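PDB 4MF4: HpcH/HpaI aldolase/citrate lyase family protein, which belongs to the HpcH/HpaI aldolase/citrate lyase family and folds as a closed parallel beta/alpha barrel of the TIM type. Local coordinates for residues Ala42-Gly47 and Arg70-Ala75; Gly29-Leu34 and Gly227-Asp232. One frame throughout, in Å; residues are numbered along the deposited sequence.

Contact 1 (Ala42-Gly47 and Arg70-Ala75); sequences ALAHAG and RAIAAA
His45 sets its CG beside the backbone N and anti to the carbonyl carbon (chi1 -69°), which brings CD2 and NE2 of the ring to Ala75. Ile72 has CG2 anti to its backbone N, where this methyl meets Ala44. The two segments lie on neighbouring outer helices, 37-43 and 62-73, of a TIM-type beta/alpha barrel and run on into the turns that follow. The contact is small and mostly apolar. Ala44 CB is its centre and points toward the other segment. It meets Ala75 CB methyl to methyl at 3.6 Å and Ile72 CG2 at 4.1 Å. The carbonyl O of Ile72 also lies near this methyl, but it accepts a hydrogen bond from the backbone N of Ala75. Small side chains allow a close approach, with the CA atoms of Ala44 and Ile72 5.4 Å apart. A type I turn from Leu43 to Ala46 places Ala44 and His45 at its two middle positions. Beyond the pair, a second subunit packs its Ala144 on His45, and its Glu41 forms a salt bridge with Arg70. The His45 ring meets the Ala75 methyl obliquely, with NE2 3.5 Å from CB.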
loop_
_atom_site.group_PDB
_atom_site.type_symbol
_atom_site.label_atom_id
_atom_site.label_comp_id
_atom_site.label_asym_id
_atom_site.label_seq_id
_atom_site.Cartn_x
_atom_site.Cartn_y
_atom_site.Cartn_z
ATOM N N ALA A 42 6.022 13.878 12.302
ATOM C CA ALA A 42 7.096 14.291 13.229
ATOM C C ALA A 42 7.650 15.693 12.899
ATOM O O ALA A 42 7.736 16.563 13.762
ATOM C CB ALA A 42 8.201 13.230 13.273
ATOM N N LEU A 43 8.037 15.921 11.643
ATOM C CA LEU A 43 8.599 17.215 11.244
ATOM C C LEU A 43 7.640 18.409 11.345
ATOM O O LEU A 43 8.074 19.555 11.491
ATOM C CB LEU A 43 9.284 17.103 9.862
ATOM C CG LEU A 43 10.514 16.218 9.894
ATOM C CD1 LEU A 43 11.031 15.928 8.480
ATOM C CD2 LEU A 43 11.631 16.857 10.734
ATOM N N ALA A 44 6.347 18.144 11.280
ATOM C CA ALA A 44 5.333 19.140 11.600
ATOM C C ALA A 44 5.443 19.715 13.021
ATOM O O ALA A 44 4.851 20.787 13.293
ATOM C CB ALA A 44 3.935 18.600 11.331
ATOM N N HIS A 45 6.269 19.085 13.873
ATOM C CA HIS A 45 6.553 19.544 15.231
ATOM C C HIS A 45 7.925 20.243 15.320
ATOM O O HIS A 45 8.387 20.581 16.395
ATOM C CB HIS A 45 6.554 18.363 16.221
ATOM C CG HIS A 45 5.214 17.751 16.443
ATOM N ND1 HIS A 45 4.425 18.052 17.539
ATOM C CD2 HIS A 45 4.498 16.881 15.697
ATOM C CE1 HIS A 45 3.305 17.356 17.478
ATOM N NE2 HIS A 45 3.317 16.653 16.365
ATOM N N ALA A 46 8.576 20.474 14.192
ATOM C CA ALA A 46 9.942 20.962 14.194
ATOM C C ALA A 46 10.054 22.497 14.159
ATOM O O ALA A 46 11.157 23.025 14.240
ATOM C CB ALA A 46 10.714 20.346 13.035
ATOM N N GLY A 47 8.925 23.192 14.032
ATOM C CA GLY A 47 8.889 24.658 14.067
ATOM C C GLY A 47 9.055 25.410 12.746
ATOM O O GLY A 47 9.130 26.644 12.734
ATOM N N ARG A 70 -2.304 15.024 5.302
ATOM C CA ARG A 70 -3.117 14.637 6.429
ATOM C C ARG A 70 -2.209 14.508 7.593
ATOM O O ARG A 70 -2.551 14.941 8.702
ATOM C CB ARG A 70 -3.841 13.289 6.155
ATOM C CG ARG A 70 -5.121 13.398 5.378
ATOM C CD ARG A 70 -5.555 12.030 4.873
ATOM N NE ARG A 70 -6.796 12.242 4.219
ATOM C CZ ARG A 70 -7.164 11.689 3.083
ATOM N NH1 ARG A 70 -6.370 10.808 2.453
ATOM N NH2 ARG A 70 -8.343 12.043 2.606
ATOM N N ALA A 71 -1.026 13.936 7.372
ATOM C CA ALA A 71 -0.122 13.668 8.476
ATOM C C ALA A 71 0.397 14.987 9.107
ATOM O O ALA A 71 0.482 15.119 10.312
ATOM C CB ALA A 71 1.056 12.812 8.026
ATOM N N ILE A 72 0.754 15.935 8.275
ATOM C CA ILE A 72 1.150 17.272 8.736
ATOM C C ILE A 72 -0.049 17.968 9.429
ATOM O O ILE A 72 0.103 18.527 10.508
ATOM C CB ILE A 72 1.652 18.145 7.553
ATOM C CG1 ILE A 72 3.012 17.659 7.026
ATOM C CG2 ILE A 72 1.777 19.620 7.950
ATOM C CD1 ILE A 72 3.286 18.132 5.616
ATOM N N ALA A 73 -1.242 17.931 8.817
ATOM C CA ALA A 73 -2.414 18.622 9.402
ATOM C C ALA A 73 -2.775 18.025 10.774
ATOM O O ALA A 73 -3.261 18.707 11.660
ATOM C CB ALA A 73 -3.625 18.566 8.482
ATOM N N ALA A 74 -2.500 16.745 10.934
ATOM C CA ALA A 74 -2.827 16.067 12.150
ATOM C C ALA A 74 -2.066 16.578 13.342
ATOM O O ALA A 74 -2.546 16.394 14.468
ATOM C CB ALA A 74 -2.644 14.546 11.995
ATOM N N ALA A 75 -0.896 17.201 13.124
ATOM C CA ALA A 75 -0.110 17.751 14.217
ATOM C C ALA A 75 -0.744 18.998 14.790
ATOM O O ALA A 75 -0.339 19.407 15.852
ATOM C CB ALA A 75 1.332 18.062 13.801
#

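Contact 2 (Gly29-Leu34 and Gly227-Asp232); sequences GLWLSL and GIFAGD
This is an edge-to-face (T-shaped) aromatic contact inside the TIM-type barrel, between Trp31 on strand 27-32 and Phe229 on strand 225-230. The strands are not neighbours in the sheet. Strand 246-251 lies between them, and the CA atoms of Trp31 and Phe229 are 8.7 Å apart. Side chains alone make the contact. Both CB atoms point toward the other segment, and the rings meet between the two backbones. Phe229 presents its edge to one face of the indole. Its ring centroid is 5.5 Å from that of the five-membered ring, and the planes stand at 90°. The leading atom is Phe229 CE2. It sits 3.8 Å above the indole plane, displaced toward the rim, and is 4.0 Å from Trp31 CG. Phe229 CD2 follows along the same edge and comes within 4.1 Å of Trp31 CE3. Trp31 CB lies near the plane of the phenyl ring at its edge. Phe229 reaches across with CG anti to its backbone N (chi1 -175°). The indole has a second hold, a hydrogen bond from NE1 to Asp54 OD2, which helps fix its rotation. Ser33 OG lies at the indole edge, in its plane. A bound 1,2-ethanediol about 4 Å from the Phe229 side chain is consistent with a pocket at this place. Met139 of a fourth subunit packs on Phe229 and Ser33. Thr248 of strand 246-251 touches both aromatic side chains, and Cys52 of strand 50-54 packs on Trp31. Past strand 225-230, Asp232 is the N-cap of helix 233-242, where its OD1 accepts a hydrogen bond from the backbone N of Ala235.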
loop_
_atom_site.group_PDB
_atom_site.type_symbol
_atom_site.label_atom_id
_atom_site.label_comp_id
_atom_site.label_asym_id
_atom_site.label_seq_id
_atom_site.Cartn_x
_atom_site.Cartn_y
_atom_site.Cartn_z
ATOM N N GLY A 29 11.819 26.668 5.617
ATOM C CA GLY A 29 11.155 25.458 5.151
ATOM C C GLY A 29 12.085 24.282 5.251
ATOM O O GLY A 29 13.300 24.435 5.426
ATOM N N LEU A 30 11.519 23.095 5.147
ATOM C CA LEU A 30 12.314 21.890 5.094
ATOM C C LEU A 30 11.763 21.084 3.900
ATOM O O LEU A 30 10.555 21.067 3.718
ATOM C CB LEU A 30 12.075 21.149 6.408
ATOM C CG LEU A 30 12.961 19.988 6.805
ATOM C CD1 LEU A 30 14.440 20.430 6.989
ATOM C CD2 LEU A 30 12.393 19.386 8.101
ATOM N N TRP A 31 12.647 20.472 3.099
ATOM C CA TRP A 31 12.296 19.598 1.998
ATOM C C TRP A 31 11.980 18.205 2.530
ATOM O O TRP A 31 12.755 17.656 3.346
ATOM C CB TRP A 31 13.488 19.459 1.040
ATOM C CG TRP A 31 13.108 19.411 -0.365
ATOM C CD1 TRP A 31 13.169 18.336 -1.194
ATOM C CD2 TRP A 31 12.627 20.510 -1.146
ATOM N NE1 TRP A 31 12.728 18.708 -2.448
ATOM C CE2 TRP A 31 12.387 20.031 -2.431
ATOM C CE3 TRP A 31 12.359 21.852 -0.864
ATOM C CZ2 TRP A 31 11.917 20.846 -3.452
ATOM C CZ3 TRP A 31 11.875 22.659 -1.872
ATOM C CH2 TRP A 31 11.654 22.160 -3.151
ATOM N N LEU A 32 10.849 17.647 2.085
ATOM C CA LEU A 32 10.472 16.311 2.476
ATOM C C LEU A 32 10.616 15.368 1.284
ATOM O O LEU A 32 9.765 15.358 0.401
ATOM C CB LEU A 32 9.040 16.255 3.014
ATOM C CG LEU A 32 8.654 17.211 4.135
ATOM C CD1 LEU A 32 7.195 16.988 4.497
ATOM C CD2 LEU A 32 9.547 17.047 5.350
ATOM N N SER A 33 11.704 14.592 1.303
ATOM C CA SER A 33 12.072 13.590 0.285
ATOM C C SER A 33 11.795 12.126 0.685
ATOM O O SER A 33 11.714 11.252 -0.190
ATOM C CB SER A 33 13.582 13.666 0.003
ATOM O OG SER A 33 13.958 14.981 -0.375
ATOM N N LEU A 34 11.650 11.837 1.981
ATOM C CA LEU A 34 11.591 10.450 2.434
ATOM C C LEU A 34 10.271 9.753 2.098
ATOM O O LEU A 34 10.217 8.506 2.070
ATOM C CB LEU A 34 11.859 10.344 3.954
ATOM C CG LEU A 34 13.264 10.629 4.508
ATOM C CD1 LEU A 34 13.161 10.785 6.039
ATOM C CD2 LEU A 34 14.194 9.500 4.087
ATOM N N GLY A 227 12.944 32.828 -3.077
ATOM C CA GLY A 227 13.263 31.650 -2.271
ATOM C C GLY A 227 14.473 30.926 -2.838
ATOM O O GLY A 227 14.873 31.185 -3.969
ATOM N N ILE A 228 14.990 29.965 -2.081
ATOM C CA ILE A 228 16.222 29.289 -2.418
ATOM C C ILE A 228 16.335 28.016 -1.598
ATOM O O ILE A 228 15.822 27.929 -0.453
ATOM C CB ILE A 228 17.441 30.237 -2.169
ATOM C CG1 ILE A 228 18.732 29.650 -2.765
ATOM C CG2 ILE A 228 17.554 30.560 -0.711
ATOM C CD1 ILE A 228 19.855 30.645 -2.938
ATOM N N PHE A 229 16.972 27.013 -2.201
ATOM C CA PHE A 229 17.292 25.772 -1.519
ATOM C C PHE A 229 18.703 25.934 -0.997
ATOM O O PHE A 229 19.635 26.078 -1.802
ATOM C CB PHE A 229 17.225 24.556 -2.484
ATOM C CG PHE A 229 17.429 23.231 -1.791
ATOM C CD1 PHE A 229 18.709 22.722 -1.613
ATOM C CD2 PHE A 229 16.373 22.560 -1.227
ATOM C CE1 PHE A 229 18.921 21.524 -0.937
ATOM C CE2 PHE A 229 16.570 21.363 -0.543
ATOM C CZ PHE A 229 17.854 20.854 -0.406
ATOM N N ALA A 230 18.872 25.884 0.330
ATOM C CA ALA A 230 20.202 25.910 0.954
ATOM C C ALA A 230 20.610 24.474 1.318
ATOM O O ALA A 230 19.796 23.703 1.897
ATOM C CB ALA A 230 20.194 26.799 2.185
ATOM N N GLY A 231 21.853 24.124 0.965
ATOM C CA GLY A 231 22.414 22.780 1.249
ATOM C C GLY A 231 22.920 22.615 2.669
ATOM O O GLY A 231 23.121 21.527 3.106
ATOM N N ASP A 232 23.111 23.712 3.399
ATOM C CA ASP A 232 23.632 23.690 4.763
ATOM C C ASP A 232 23.236 24.993 5.504
ATOM O O ASP A 232 22.701 25.914 4.875
ATOM C CB ASP A 232 25.150 23.548 4.739
ATOM C CG ASP A 232 25.816 24.564 3.819
ATOM O OD1 ASP A 232 25.974 25.748 4.194
ATOM O OD2 ASP A 232 26.163 24.165 2.713
#

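How the contacts relate
The centres of contacts 1 and 2 lie about 16 Å apart in one TIM-type barrel. Contact 2 joins the first and seventh strands, its centre about 10 Å from the centre of the chain. Contact 1 joins the first two helices after the first strand, its centre about 17 Å from that point. Helix 37-43 follows strand 27-32 after a short loop, and contact 1 is nested inside the loop closed by contact 2. The two contacts touch mainly through leucines: Leu43 CD1 is 3.6 Å from Leu32 CD2, and Leu43 CD2 packs on Leu30. Strand 27-32 thus serves both layers, with Trp31 in contact 2 and its leucines facing the helices. Both contacts also touch the third subunit of the six-chain assembly.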